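Local coordinates for glycoside hydrolase, family 11\:clostridium cellulosome enzyme, dockerin type i\:polysaccharide (Clostridium thermocellum, PDB 2C71), which removes acetyl groups from acetylated xylan as a metal-dependent esterase of carbohydrate esterase family 4, close in structure to peptidoglycan deacetylases, at residues A[64-69]-A[84-89]; A[77-82]-A[110-115]; A[14-19]-A[40-45]; A[49-54]-A[92-97]; A[117-122]-A[202-207]. One frame throughout, in Å; residues are numbered along the deposited sequence.

How the interactions relate
The five contacts lie within one compact chain. Interaction 3 comes first along the chain. Interactions 1, 2 and 4 all use helix 76-94, in three successive parts: 77-82 meets helix 110-115, 84-89 meets the metal-binding loop, and 92-94, with the turn after it, meets helix 45-56. Interactions 2 and 4 thus lie far apart, with centres 24 Å from each other. Interaction 1 sits between them and joins interaction 3 through S67 with Q41 and Y68 with R42. Interactions 3 and 4 are neighbours, their centres 11 Å apart. Interaction 5 brings in the C-terminal segment and touches interaction 2 through F113 and F120. Helix 76-94 therefore connects loops near the magnesium ion to outer helices.

Interaction 1: A[64-69]-A[84-89]; sequences HSWSYS and ADTNAV. With MG (magnesium ion), chain B.
The indole of W66 packs on D85, T86 and V89 along one side of helix 76-94. W66 CE3 lies 3.6 Å from D85 CB, and CZ3 lies 4.2 Å from V89 CG2. W66 CG, anti to the backbone N (chi1 -175°), sets the indole beside the helix. The ring and the D85 carboxylate are turned 79° apart, and D85 OD2 forms a salt bridge with K81. T86 OG1 is at the ring edge, 3.6 Å from CE3. This hydroxyl is bonded to S82 O on its own helix. It also sits 3.1 Å from W66 N, but that angle is poor; W66 N has S82 OG as its partner. The loop follows strand 60-63 of the NodB-type deacetylase fold and carries part of the metal site. Inside it, S65 OG accepts from S67 N at 3.1 Å, an ST turn. Metal binding is the third kind of interaction. H64 NE2 binds the magnesium ion at 2.2 Å. D13 and four waters complete six ligands, while H64 ND1 is bonded to R102 O.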
# COMPACT_ATOMS: atom_id res chain seq x y z
N HIS A 64 -4.35 -6.13 -2.43
CA HIS A 64 -5.45 -5.18 -2.67
C HIS A 64 -6.55 -5.89 -3.51
O HIS A 64 -7.28 -5.22 -4.27
CB HIS A 64 -4.89 -3.95 -3.42
CG HIS A 64 -5.78 -2.73 -3.43
ND1 HIS A 64 -6.59 -2.36 -2.37
CD2 HIS A 64 -5.91 -1.75 -4.36
CE1 HIS A 64 -7.21 -1.22 -2.68
NE2 HIS A 64 -6.81 -0.83 -3.88
N SER A 65 -6.66 -7.22 -3.34
CA SER A 65 -7.67 -8.03 -4.03
C SER A 65 -7.31 -8.35 -5.48
O SER A 65 -6.35 -7.78 -6.02
CB SER A 65 -9.08 -7.43 -3.96
OG SER A 65 -9.42 -6.69 -5.13
N TRP A 66 -8.11 -9.24 -6.09
CA TRP A 66 -7.86 -9.62 -7.48
C TRP A 66 -8.15 -8.49 -8.46
O TRP A 66 -7.55 -8.47 -9.56
CB TRP A 66 -8.68 -10.87 -7.83
CG TRP A 66 -8.41 -11.40 -9.19
CD1 TRP A 66 -9.20 -11.29 -10.30
CD2 TRP A 66 -7.25 -12.11 -9.61
NE1 TRP A 66 -8.60 -11.89 -11.38
CE2 TRP A 66 -7.39 -12.40 -10.98
CE3 TRP A 66 -6.09 -12.53 -8.95
CZ2 TRP A 66 -6.39 -13.08 -11.70
CZ3 TRP A 66 -5.12 -13.20 -9.67
CH2 TRP A 66 -5.28 -13.47 -11.02
N SER A 67 -9.09 -7.61 -8.12
CA SER A 67 -9.57 -6.62 -9.07
C SER A 67 -9.87 -5.30 -8.35
O SER A 67 -9.25 -4.98 -7.31
CB SER A 67 -10.73 -7.17 -9.88
OG SER A 67 -11.07 -6.34 -11.00
N TYR A 68 -10.81 -4.54 -8.91
CA TYR A 68 -11.07 -3.16 -8.50
C TYR A 68 -12.52 -2.99 -7.98
O TYR A 68 -13.00 -1.86 -7.82
CB TYR A 68 -10.78 -2.17 -9.65
CG TYR A 68 -9.33 -2.17 -10.06
CD1 TYR A 68 -8.37 -1.45 -9.31
CD2 TYR A 68 -8.85 -2.96 -11.09
CE1 TYR A 68 -7.02 -1.43 -9.63
CE2 TYR A 68 -7.43 -2.93 -11.44
CZ TYR A 68 -6.60 -2.18 -10.64
OH TYR A 68 -5.25 -2.22 -11.03
N SER A 69 -13.18 -4.10 -7.66
CA SER A 69 -14.55 -4.08 -7.18
C SER A 69 -14.57 -4.02 -5.66
O SER A 69 -13.86 -4.73 -4.95
CB SER A 69 -15.26 -5.40 -7.59
OG SER A 69 -15.40 -5.47 -9.00
N ALA A 84 -7.12 -15.33 -2.32
CA ALA A 84 -6.21 -16.46 -2.54
C ALA A 84 -5.53 -16.37 -3.88
O ALA A 84 -4.32 -16.64 -3.99
CB ALA A 84 -6.96 -17.79 -2.41
N ASP A 85 -6.26 -16.00 -4.91
CA ASP A 85 -5.68 -15.94 -6.24
C ASP A 85 -4.60 -14.84 -6.29
O ASP A 85 -3.57 -14.99 -6.94
CB ASP A 85 -6.75 -15.71 -7.30
CG ASP A 85 -7.63 -16.90 -7.57
OD1 ASP A 85 -7.40 -17.98 -6.98
OD2 ASP A 85 -8.58 -16.76 -8.39
N THR A 86 -4.84 -13.74 -5.58
CA THR A 86 -3.86 -12.64 -5.48
C THR A 86 -2.60 -13.09 -4.74
O THR A 86 -1.48 -12.86 -5.17
CB THR A 86 -4.52 -11.41 -4.89
OG1 THR A 86 -5.63 -11.00 -5.73
CG2 THR A 86 -3.55 -10.24 -4.79
N ASN A 87 -2.81 -13.75 -3.58
CA ASN A 87 -1.66 -14.26 -2.86
C ASN A 87 -0.82 -15.21 -3.73
O ASN A 87 0.41 -15.22 -3.66
CB ASN A 87 -2.07 -14.98 -1.60
CG ASN A 87 -2.56 -14.07 -0.49
OD1 ASN A 87 -2.31 -12.87 -0.45
ND2 ASN A 87 -3.31 -14.68 0.46
N ALA A 88 -1.50 -16.05 -4.52
CA ALA A 88 -0.77 -17.05 -5.29
C ALA A 88 0.14 -16.42 -6.33
O ALA A 88 1.29 -16.87 -6.53
CB ALA A 88 -1.71 -18.03 -5.94
N VAL A 89 -0.33 -15.38 -7.03
CA VAL A 89 0.53 -14.74 -8.03
C VAL A 89 1.64 -13.96 -7.38
O VAL A 89 2.76 -13.93 -7.90
CB VAL A 89 -0.27 -13.93 -9.07
CG1 VAL A 89 -1.10 -14.80 -9.99
CG2 VAL A 89 -1.10 -12.83 -8.44
MG MG B . -7.63 0.85 -5.08
O HOH W 1 -6.80 2.33 -3.94
O HOH W 2 -8.84 -0.47 -6.05
O HOH W 3 -8.40 2.32 -6.32
O HOH W 4 -9.26 1.15 -3.65

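Interaction 2: A[77-82]-A[110-115]; sequences DQIRKS and PTLFNN
I79 points from helix 76-94 into helix 110-115 and carries most of the apolar contact. Its CG2 lies 3.8 Å from L112 CD1, and its CG1 also packs on that methyl. CD1 of I79 reaches further, to 4.0 Å from T111 CG2. L112 CG is anti to the backbone N (chi1 -172°), and its CD1 branch meets I79. I79 CG2 has a second neighbour in N115, with N115 O at 3.8 Å and N115 CB at 3.9 Å. One branched side chain therefore meets three residues of segment 110-115. The short helix segments approach to 9.7 Å between axes and cross at -46°. The side-chain hydrogen bonds among these residues are local. R80 NH2 forms a salt bridge with D77 OD1 at 2.7 Å. N115 ND2 donates to T111 O at 2.8 Å, with a fairly straight angle of 161°. V116 adds to the cover over I79. The contact joins two helices on the periphery of the deacetylase fold. Its chemistry is that of non-directional methyl packing beside an amide already bonded to T111 O.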
# COMPACT_ATOMS: atom_id res chain seq x y z
N ASP A 77 -17.32 -17.16 -0.64
CA ASP A 77 -16.60 -17.79 -1.73
C ASP A 77 -15.92 -16.74 -2.64
O ASP A 77 -14.78 -16.91 -3.10
CB ASP A 77 -17.51 -18.67 -2.57
CG ASP A 77 -17.86 -19.97 -1.93
OD1 ASP A 77 -17.27 -20.34 -0.89
OD2 ASP A 77 -18.76 -20.66 -2.50
N GLN A 78 -16.64 -15.66 -2.96
CA GLN A 78 -16.07 -14.60 -3.82
C GLN A 78 -14.87 -13.95 -3.17
O GLN A 78 -13.83 -13.70 -3.81
CB GLN A 78 -17.13 -13.56 -4.11
CG GLN A 78 -18.21 -14.04 -5.08
CD GLN A 78 -19.37 -13.11 -5.21
OE1 GLN A 78 -19.77 -12.43 -4.27
NE2 GLN A 78 -20.03 -13.11 -6.38
N ILE A 79 -14.98 -13.67 -1.87
CA ILE A 79 -13.90 -13.06 -1.13
C ILE A 79 -12.67 -13.95 -1.12
O ILE A 79 -11.54 -13.54 -1.40
CB ILE A 79 -14.35 -12.73 0.30
CG1 ILE A 79 -15.40 -11.63 0.30
CG2 ILE A 79 -13.15 -12.34 1.20
CD1 ILE A 79 -16.26 -11.55 1.56
N ARG A 80 -12.87 -15.20 -0.74
CA ARG A 80 -11.83 -16.20 -0.63
C ARG A 80 -11.01 -16.35 -1.90
O ARG A 80 -9.78 -16.51 -1.92
CB ARG A 80 -12.38 -17.61 -0.27
CG ARG A 80 -12.59 -17.81 1.23
CD ARG A 80 -12.94 -19.31 1.66
NE ARG A 80 -13.95 -19.97 0.81
CZ ARG A 80 -13.67 -20.55 -0.37
NH1 ARG A 80 -12.44 -20.59 -0.86
NH2 ARG A 80 -14.64 -21.08 -1.08
N LYS A 81 -11.75 -16.41 -3.00
CA LYS A 81 -11.12 -16.57 -4.30
C LYS A 81 -10.27 -15.37 -4.65
O LYS A 81 -9.14 -15.49 -5.14
CB LYS A 81 -12.17 -16.84 -5.39
CG LYS A 81 -11.59 -16.94 -6.76
CD LYS A 81 -12.61 -17.31 -7.79
CE LYS A 81 -12.00 -17.35 -9.19
NZ LYS A 81 -10.78 -18.22 -9.32
N SER A 82 -10.84 -14.18 -4.47
CA SER A 82 -10.12 -12.96 -4.82
C SER A 82 -8.81 -12.85 -4.04
O SER A 82 -7.75 -12.52 -4.59
CB SER A 82 -11.02 -11.78 -4.54
OG SER A 82 -10.40 -10.56 -4.82
N PRO A 110 -18.71 -7.08 8.23
CA PRO A 110 -18.37 -8.26 9.05
C PRO A 110 -17.98 -9.45 8.22
O PRO A 110 -17.04 -10.15 8.55
CB PRO A 110 -19.64 -8.49 9.86
CG PRO A 110 -20.18 -7.12 10.02
CD PRO A 110 -19.97 -6.47 8.67
N THR A 111 -18.69 -9.68 7.11
CA THR A 111 -18.37 -10.80 6.24
C THR A 111 -16.96 -10.69 5.67
O THR A 111 -16.23 -11.67 5.57
CB THR A 111 -19.45 -10.95 5.15
OG1 THR A 111 -20.72 -11.16 5.77
CG2 THR A 111 -19.16 -12.11 4.22
N LEU A 112 -16.59 -9.49 5.24
CA LEU A 112 -15.23 -9.30 4.70
C LEU A 112 -14.19 -9.60 5.78
O LEU A 112 -13.23 -10.35 5.56
CB LEU A 112 -15.08 -7.92 4.07
CG LEU A 112 -13.78 -7.68 3.30
CD1 LEU A 112 -13.65 -8.66 2.13
CD2 LEU A 112 -13.71 -6.23 2.86
N PHE A 113 -14.35 -8.99 6.96
CA PHE A 113 -13.43 -9.25 8.05
C PHE A 113 -13.35 -10.72 8.38
O PHE A 113 -12.28 -11.25 8.66
CB PHE A 113 -13.85 -8.48 9.32
CG PHE A 113 -13.33 -7.07 9.37
CD1 PHE A 113 -11.93 -6.81 9.48
CD2 PHE A 113 -14.19 -5.99 9.33
CE1 PHE A 113 -11.49 -5.53 9.57
CE2 PHE A 113 -13.72 -4.70 9.44
CZ PHE A 113 -12.33 -4.48 9.56
N ASN A 114 -14.49 -11.44 8.36
CA ASN A 114 -14.57 -12.87 8.72
C ASN A 114 -13.86 -13.76 7.76
O ASN A 114 -13.56 -14.90 8.10
CB ASN A 114 -16.02 -13.39 8.81
CG ASN A 114 -16.15 -14.58 9.73
OD1 ASN A 114 -15.57 -14.59 10.80
ND2 ASN A 114 -16.87 -15.59 9.28
N ASN A 115 -13.68 -13.31 6.51
CA ASN A 115 -13.21 -14.19 5.45
C ASN A 115 -11.84 -13.81 4.89
O ASN A 115 -11.42 -14.41 3.89
CB ASN A 115 -14.28 -14.28 4.36
CG ASN A 115 -15.44 -15.13 4.81
OD1 ASN A 115 -15.34 -16.37 4.85
ND2 ASN A 115 -16.50 -14.48 5.20

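Interaction 3: A[14-19]-A[40-45]; sequences GPDNVL and GQRVND
R42 and D16 meet through two simple torsion settings. The R42 chain is extended from CG to NE (chi3 174°), and D16 CG is anti to its backbone N (chi1 -178°). D16 is the N-cap of helix 17-30. Its OD1 accepts from L19 N at 2.9 Å and more weakly from V18 N. The other oxygen, OD2, uses its anti lone pair for a salt bridge with R42 NH1 at 3.0 Å. The carboxylate and guanidinium planes are 54° apart. One carboxylate thus serves both the helix start and the arginine, which probably favours its charged form. R42 NE is bonded to Y68 OH, a further hold on the guanidinium. P15, which follows a cis peptide bond, packs on V43 and on the R42 chain. Its CD lies 3.7 Å from V43 CG2, and R42 CD lies 3.4 Å from P15 O. Water 6 links D16 OD2 to R42 NH2. Water 5 donates to P15 O at 2.8 Å and accepts from R42 NH1 at 2.9 Å.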
# COMPACT_ATOMS: atom_id res chain seq x y z
N GLY A 14 -1.36 -1.02 -8.33
CA GLY A 14 -0.44 -1.58 -9.29
C GLY A 14 -0.31 -3.10 -9.17
O GLY A 14 -1.13 -3.75 -8.53
N PRO A 15 0.70 -3.69 -9.85
CA PRO A 15 1.82 -3.01 -10.50
C PRO A 15 1.53 -2.58 -11.92
O PRO A 15 0.78 -3.25 -12.65
CB PRO A 15 2.88 -4.15 -10.54
CG PRO A 15 2.06 -5.40 -10.67
CD PRO A 15 0.90 -5.16 -9.76
N ASP A 16 2.22 -1.54 -12.34
CA ASP A 16 2.26 -1.11 -13.75
C ASP A 16 3.71 -0.88 -14.09
O ASP A 16 4.39 -0.11 -13.41
CB ASP A 16 1.43 0.16 -13.91
CG ASP A 16 1.36 0.68 -15.33
OD1 ASP A 16 2.32 1.29 -15.82
OD2 ASP A 16 0.32 0.45 -15.95
N ASN A 17 4.24 -1.57 -15.10
CA ASN A 17 5.66 -1.44 -15.43
C ASN A 17 6.11 -0.00 -15.55
O ASN A 17 7.20 0.33 -15.11
CB ASN A 17 6.02 -2.20 -16.67
CG ASN A 17 6.03 -3.70 -16.49
OD1 ASN A 17 5.62 -4.46 -17.45
ND2 ASN A 17 6.48 -4.18 -15.39
N VAL A 18 5.34 0.86 -16.17
CA VAL A 18 5.71 2.24 -16.35
C VAL A 18 5.47 3.05 -15.09
O VAL A 18 6.40 3.68 -14.51
CB VAL A 18 5.02 2.89 -17.56
CG1 VAL A 18 5.44 4.35 -17.67
CG2 VAL A 18 5.39 2.12 -18.84
N LEU A 19 4.24 3.08 -14.59
CA LEU A 19 3.91 4.00 -13.50
C LEU A 19 4.55 3.57 -12.15
O LEU A 19 4.98 4.41 -11.38
CB LEU A 19 2.39 4.18 -13.33
CG LEU A 19 1.80 5.34 -14.17
CD1 LEU A 19 1.90 5.11 -15.64
CD2 LEU A 19 0.40 5.65 -13.71
N GLY A 40 -4.31 -8.43 -8.01
CA GLY A 40 -3.92 -9.70 -8.59
C GLY A 40 -3.98 -9.77 -10.12
O GLY A 40 -3.09 -10.35 -10.75
N GLN A 41 -5.01 -9.19 -10.71
CA GLN A 41 -5.16 -9.08 -12.20
C GLN A 41 -3.98 -8.54 -12.88
O GLN A 41 -3.79 -8.80 -14.08
CB GLN A 41 -6.36 -8.22 -12.64
CG GLN A 41 -7.63 -9.04 -12.63
CD GLN A 41 -8.91 -8.22 -12.81
OE1 GLN A 41 -8.96 -7.04 -12.53
NE2 GLN A 41 -9.96 -8.88 -13.34
N ARG A 42 -3.22 -7.68 -12.21
CA ARG A 42 -2.08 -6.99 -12.80
C ARG A 42 -0.75 -7.71 -12.60
O ARG A 42 0.26 -7.26 -13.15
CB ARG A 42 -1.95 -5.59 -12.22
CG ARG A 42 -2.90 -4.58 -12.87
CD ARG A 42 -2.58 -3.16 -12.49
NE ARG A 42 -3.33 -2.11 -13.14
CZ ARG A 42 -2.84 -1.28 -14.06
NH1 ARG A 42 -1.64 -1.40 -14.60
NH2 ARG A 42 -3.58 -0.27 -14.46
N VAL A 43 -0.73 -8.79 -11.83
CA VAL A 43 0.49 -9.51 -11.50
C VAL A 43 0.64 -10.71 -12.42
O VAL A 43 -0.11 -11.69 -12.29
CB VAL A 43 0.47 -9.94 -10.01
CG1 VAL A 43 1.76 -10.69 -9.68
CG2 VAL A 43 0.33 -8.76 -9.09
N ASN A 44 1.60 -10.65 -13.34
CA ASN A 44 1.73 -11.66 -14.38
C ASN A 44 3.16 -11.67 -14.90
O ASN A 44 4.02 -10.96 -14.35
CB ASN A 44 0.69 -11.46 -15.49
CG ASN A 44 0.83 -10.14 -16.25
OD1 ASN A 44 -0.13 -9.71 -16.91
ND2 ASN A 44 1.99 -9.54 -16.24
N ASP A 45 3.46 -12.51 -15.87
CA ASP A 45 4.83 -12.58 -16.34
C ASP A 45 5.27 -11.13 -16.49
O ASP A 45 6.24 -10.69 -15.88
CB ASP A 45 4.91 -13.32 -17.67
CG ASP A 45 5.06 -14.82 -17.49
OD1 ASP A 45 4.68 -15.33 -16.42
OD2 ASP A 45 5.56 -15.49 -18.42
O HOH W 5 0.04 -3.62 -15.28
O HOH W 6 -2.20 1.58 -16.23

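Interaction 4: A[49-54]-A[92-97]; sequences AIIRRM and KYAGTT
R52 and I51 of helix 45-56 meet Y93 and A94 at the C-terminal end of helix 76-94, in a mixed polar and apolar contact between two outer helices of the deacetylase fold. R52 supplies the polar part. Bends at chi2 (58°) and chi3 (82°) bring its NE round to the Y93 carbonyl. NE donates to Y93 O at 2.6 Å, with an angle of 159°, and this acceptor lies in the guanidinium plane. NH2 adds a weak bond to the same oxygen at 3.3 Å. A94 O stands over the centre of one guanidinium face, 3.4 Å above its plane. R52 has a second modelled conformer, so this grip may not be permanent. G95 then leaves the helix with positive phi. I51 supplies the apolar part. Its CG2 packs on A94 CB at 3.7 Å and on Y93 CB at 4.0 Å. I51 and A94 also both touch I61 of strand 60-63, while the Y93 hydroxyl is bonded to D45. The arginine lies where two carbonyls of the last helical turn gather. Its positive charge would be expected to suit the partly negative end of that helix.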
# COMPACT_ATOMS: atom_id res chain seq x y z
N ALA A 49 9.10 -9.00 -13.02
CA ALA A 49 10.37 -8.37 -12.64
C ALA A 49 10.17 -7.16 -11.75
O ALA A 49 10.97 -6.92 -10.83
CB ALA A 49 11.20 -7.99 -13.85
N ILE A 50 9.13 -6.36 -12.00
CA ILE A 50 8.92 -5.18 -11.18
C ILE A 50 8.41 -5.54 -9.79
O ILE A 50 8.75 -4.93 -8.79
CB ILE A 50 8.07 -4.10 -11.87
CG1 ILE A 50 8.31 -2.76 -11.20
CG2 ILE A 50 6.62 -4.48 -11.96
CD1 ILE A 50 7.79 -1.57 -11.97
N ILE A 51 7.59 -6.59 -9.72
CA ILE A 51 7.17 -7.16 -8.41
C ILE A 51 8.40 -7.62 -7.65
O ILE A 51 8.55 -7.33 -6.45
CB ILE A 51 6.15 -8.30 -8.67
CG1 ILE A 51 4.78 -7.71 -9.03
CG2 ILE A 51 6.06 -9.29 -7.55
CD1 ILE A 51 4.00 -7.13 -7.86
N ARG A 52 9.32 -8.32 -8.32
CA ARG A 52 10.52 -8.81 -7.66
C ARG A 52 11.42 -7.64 -7.27
O ARG A 52 12.07 -7.69 -6.20
CB ARG A 52 11.19 -9.88 -8.54
CG ARG A 52 12.32 -10.68 -7.88
CD ARG A 52 11.94 -11.43 -6.63
NE ARG A 52 11.29 -12.73 -6.81
CZ ARG A 52 11.68 -13.88 -6.22
NH1 ARG A 52 12.75 -13.96 -5.43
NH2 ARG A 52 10.95 -14.96 -6.35
N ARG A 53 11.49 -6.61 -8.11
CA ARG A 53 12.25 -5.42 -7.77
C ARG A 53 11.79 -4.84 -6.44
O ARG A 53 12.62 -4.35 -5.65
CB ARG A 53 12.08 -4.35 -8.87
CG ARG A 53 12.80 -3.04 -8.60
CD ARG A 53 12.69 -2.07 -9.74
NE ARG A 53 13.21 -0.77 -9.34
CZ ARG A 53 13.10 0.35 -10.05
NH1 ARG A 53 12.38 0.40 -11.15
NH2 ARG A 53 13.65 1.47 -9.58
N MET A 54 10.48 -4.88 -6.15
CA MET A 54 9.99 -4.39 -4.86
C MET A 54 10.69 -5.10 -3.73
O MET A 54 11.28 -4.48 -2.83
CB MET A 54 8.48 -4.60 -4.76
CG MET A 54 7.69 -3.74 -5.74
SD MET A 54 5.96 -4.25 -5.72
CE MET A 54 5.36 -3.11 -6.99
N LYS A 92 4.30 -16.47 -6.44
CA LYS A 92 4.97 -16.99 -7.62
C LYS A 92 6.14 -16.11 -8.04
O LYS A 92 7.22 -16.62 -8.40
CB LYS A 92 3.96 -17.17 -8.76
CG LYS A 92 4.58 -17.75 -10.00
CD LYS A 92 3.55 -18.07 -11.00
CE LYS A 92 4.11 -18.49 -12.33
NZ LYS A 92 3.00 -18.77 -13.34
N TYR A 93 5.95 -14.79 -8.01
CA TYR A 93 6.89 -13.87 -8.64
C TYR A 93 7.79 -13.18 -7.61
O TYR A 93 8.94 -12.86 -7.89
CB TYR A 93 6.15 -12.83 -9.48
CG TYR A 93 5.37 -13.42 -10.63
CD1 TYR A 93 6.00 -14.19 -11.60
CD2 TYR A 93 4.00 -13.21 -10.75
CE1 TYR A 93 5.29 -14.73 -12.66
CE2 TYR A 93 3.28 -13.75 -11.80
CZ TYR A 93 3.93 -14.51 -12.75
OH TYR A 93 3.22 -15.04 -13.80
N ALA A 94 7.24 -12.96 -6.43
CA ALA A 94 7.92 -12.27 -5.34
C ALA A 94 8.60 -13.18 -4.36
O ALA A 94 9.55 -12.78 -3.70
CB ALA A 94 6.96 -11.34 -4.56
N GLY A 95 8.09 -14.40 -4.23
CA GLY A 95 8.60 -15.34 -3.25
C GLY A 95 8.14 -15.06 -1.84
O GLY A 95 8.66 -15.63 -0.88
N THR A 96 7.15 -14.17 -1.69
CA THR A 96 6.60 -13.84 -0.38
C THR A 96 5.10 -14.09 -0.33
O THR A 96 4.46 -14.36 -1.35
CB THR A 96 6.87 -12.37 -0.00
OG1 THR A 96 6.25 -11.51 -0.97
CG2 THR A 96 8.36 -12.09 0.04
N THR A 97 4.53 -13.98 0.86
CA THR A 97 3.09 -14.11 1.03
C THR A 97 2.53 -13.07 2.00
O THR A 97 3.07 -12.88 3.09
CB THR A 97 2.70 -15.52 1.53
OG1 THR A 97 1.29 -15.57 1.78
CG2 THR A 97 3.45 -15.86 2.81

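Interaction 5: A[117-122]-A[202-207]; sequences DLVFVG and RMYNSV
Y204 packs against V119, F120 and V121, and its side chain can be followed outward. CB is 3.7 Å from F120 O and also near V121 CG1. CG turns away from the carbonyl carbon, anti to it (chi1 -70°). CD1 then comes 3.4 Å from F120 O, which lies in the ring plane at its edge. CE1 packs against V119 CG1 at 3.6 Å. The backbones form a single bridge, V121 with Y204. Y204 N donates to F120 O at 2.9 Å, and G122 N donates to Y204 O at 2.7 Å. M203 CG packs on G122 N at 3.4 Å. Water 7 extends the pairing, accepting from F120 N at 2.9 Å and donating to R202 O at 2.7 Å. N205 OD1 is bonded to G123 N. Strand 119-120 pairs in parallel with strand 100-101, while N205 has a backbone bond to I151 of strand 151-155. Segment 202-207 thus links the small sheet to the main one. Helix 185-192 places F189 edge-to-face with the Y204 ring and against V119.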
# COMPACT_ATOMS: atom_id res chain seq x y z
N ASP A 117 -7.97 -13.51 6.36
CA ASP A 117 -7.01 -13.75 7.44
C ASP A 117 -5.71 -12.98 7.23
O ASP A 117 -4.62 -13.54 7.20
CB ASP A 117 -6.72 -15.25 7.58
CG ASP A 117 -6.08 -15.59 8.91
OD1 ASP A 117 -6.44 -14.96 9.93
OD2 ASP A 117 -5.22 -16.50 8.94
N LEU A 118 -5.87 -11.67 7.07
CA LEU A 118 -4.79 -10.70 6.90
C LEU A 118 -5.12 -9.50 7.75
O LEU A 118 -6.29 -9.27 8.09
CB LEU A 118 -4.69 -10.23 5.41
CG LEU A 118 -4.35 -11.33 4.39
CD1 LEU A 118 -4.57 -10.88 2.96
CD2 LEU A 118 -2.89 -11.86 4.53
N VAL A 119 -4.10 -8.70 8.11
CA VAL A 119 -4.33 -7.47 8.87
C VAL A 119 -4.84 -6.39 7.90
O VAL A 119 -4.22 -6.16 6.86
CB VAL A 119 -3.07 -7.04 9.59
CG1 VAL A 119 -3.25 -5.66 10.20
CG2 VAL A 119 -2.70 -8.08 10.69
N PHE A 120 -5.97 -5.77 8.22
CA PHE A 120 -6.59 -4.76 7.38
C PHE A 120 -5.96 -3.39 7.64
O PHE A 120 -5.86 -2.94 8.79
CB PHE A 120 -8.08 -4.63 7.68
CG PHE A 120 -8.96 -5.71 7.09
CD1 PHE A 120 -8.71 -7.06 7.28
CD2 PHE A 120 -10.11 -5.36 6.39
CE1 PHE A 120 -9.57 -8.04 6.79
CE2 PHE A 120 -10.97 -6.32 5.88
CZ PHE A 120 -10.71 -7.65 6.07
N VAL A 121 -5.55 -2.73 6.56
CA VAL A 121 -4.98 -1.39 6.66
C VAL A 121 -5.75 -0.39 5.80
O VAL A 121 -6.17 -0.71 4.69
CB VAL A 121 -3.50 -1.37 6.25
CG1 VAL A 121 -2.64 -2.04 7.31
CG2 VAL A 121 -3.32 -2.04 4.90
N GLY A 122 -5.95 0.81 6.33
CA GLY A 122 -6.46 1.91 5.53
C GLY A 122 -5.44 3.01 5.32
O GLY A 122 -4.51 2.86 4.52
N ARG A 202 -10.19 -5.16 12.91
CA ARG A 202 -10.32 -3.74 12.84
C ARG A 202 -9.35 -3.22 11.78
O ARG A 202 -8.32 -3.82 11.51
CB ARG A 202 -9.98 -3.15 14.18
CG ARG A 202 -10.93 -3.68 15.27
CD ARG A 202 -10.55 -3.30 16.62
NE ARG A 202 -10.70 -1.88 16.75
CZ ARG A 202 -10.23 -1.19 17.78
NH1 ARG A 202 -9.57 -1.80 18.75
NH2 ARG A 202 -10.40 0.13 17.83
N MET A 203 -9.73 -2.12 11.15
CA MET A 203 -8.88 -1.50 10.12
C MET A 203 -7.91 -0.52 10.76
O MET A 203 -8.30 0.39 11.49
CB MET A 203 -9.66 -0.83 8.97
CG MET A 203 -8.76 -0.46 7.74
SD MET A 203 -9.60 -0.54 6.19
CE MET A 203 -11.00 0.52 6.48
N TYR A 204 -6.62 -0.71 10.48
CA TYR A 204 -5.57 0.18 11.00
C TYR A 204 -5.36 1.31 10.05
O TYR A 204 -4.98 1.13 8.88
CB TYR A 204 -4.26 -0.56 11.12
CG TYR A 204 -4.20 -1.60 12.20
CD1 TYR A 204 -4.75 -2.86 12.03
CD2 TYR A 204 -3.55 -1.32 13.42
CE1 TYR A 204 -4.67 -3.83 13.00
CE2 TYR A 204 -3.44 -2.30 14.38
CZ TYR A 204 -4.03 -3.54 14.18
OH TYR A 204 -3.94 -4.53 15.16
N ASN A 205 -5.56 2.55 10.51
CA ASN A 205 -5.16 3.76 9.79
C ASN A 205 -3.81 4.29 10.30
O ASN A 205 -3.19 5.15 9.67
CB ASN A 205 -6.22 4.85 9.89
CG ASN A 205 -7.53 4.40 9.32
OD1 ASN A 205 -7.57 3.96 8.14
ND2 ASN A 205 -8.57 4.50 10.08
N SER A 206 -3.36 3.74 11.41
CA SER A 206 -2.14 4.12 12.09
C SER A 206 -1.80 2.97 13.03
O SER A 206 -2.63 2.09 13.28
CB SER A 206 -2.36 5.34 12.93
OG SER A 206 -3.38 5.19 13.87
N VAL A 207 -0.57 3.02 13.53
CA VAL A 207 -0.10 2.05 14.54
C VAL A 207 0.47 2.80 15.70
O VAL A 207 1.35 3.62 15.53
CB VAL A 207 0.96 1.09 13.95
CG1 VAL A 207 1.43 0.09 15.02
CG2 VAL A 207 0.42 0.35 12.70
O HOH W 7 -6.88 -6.03 10.93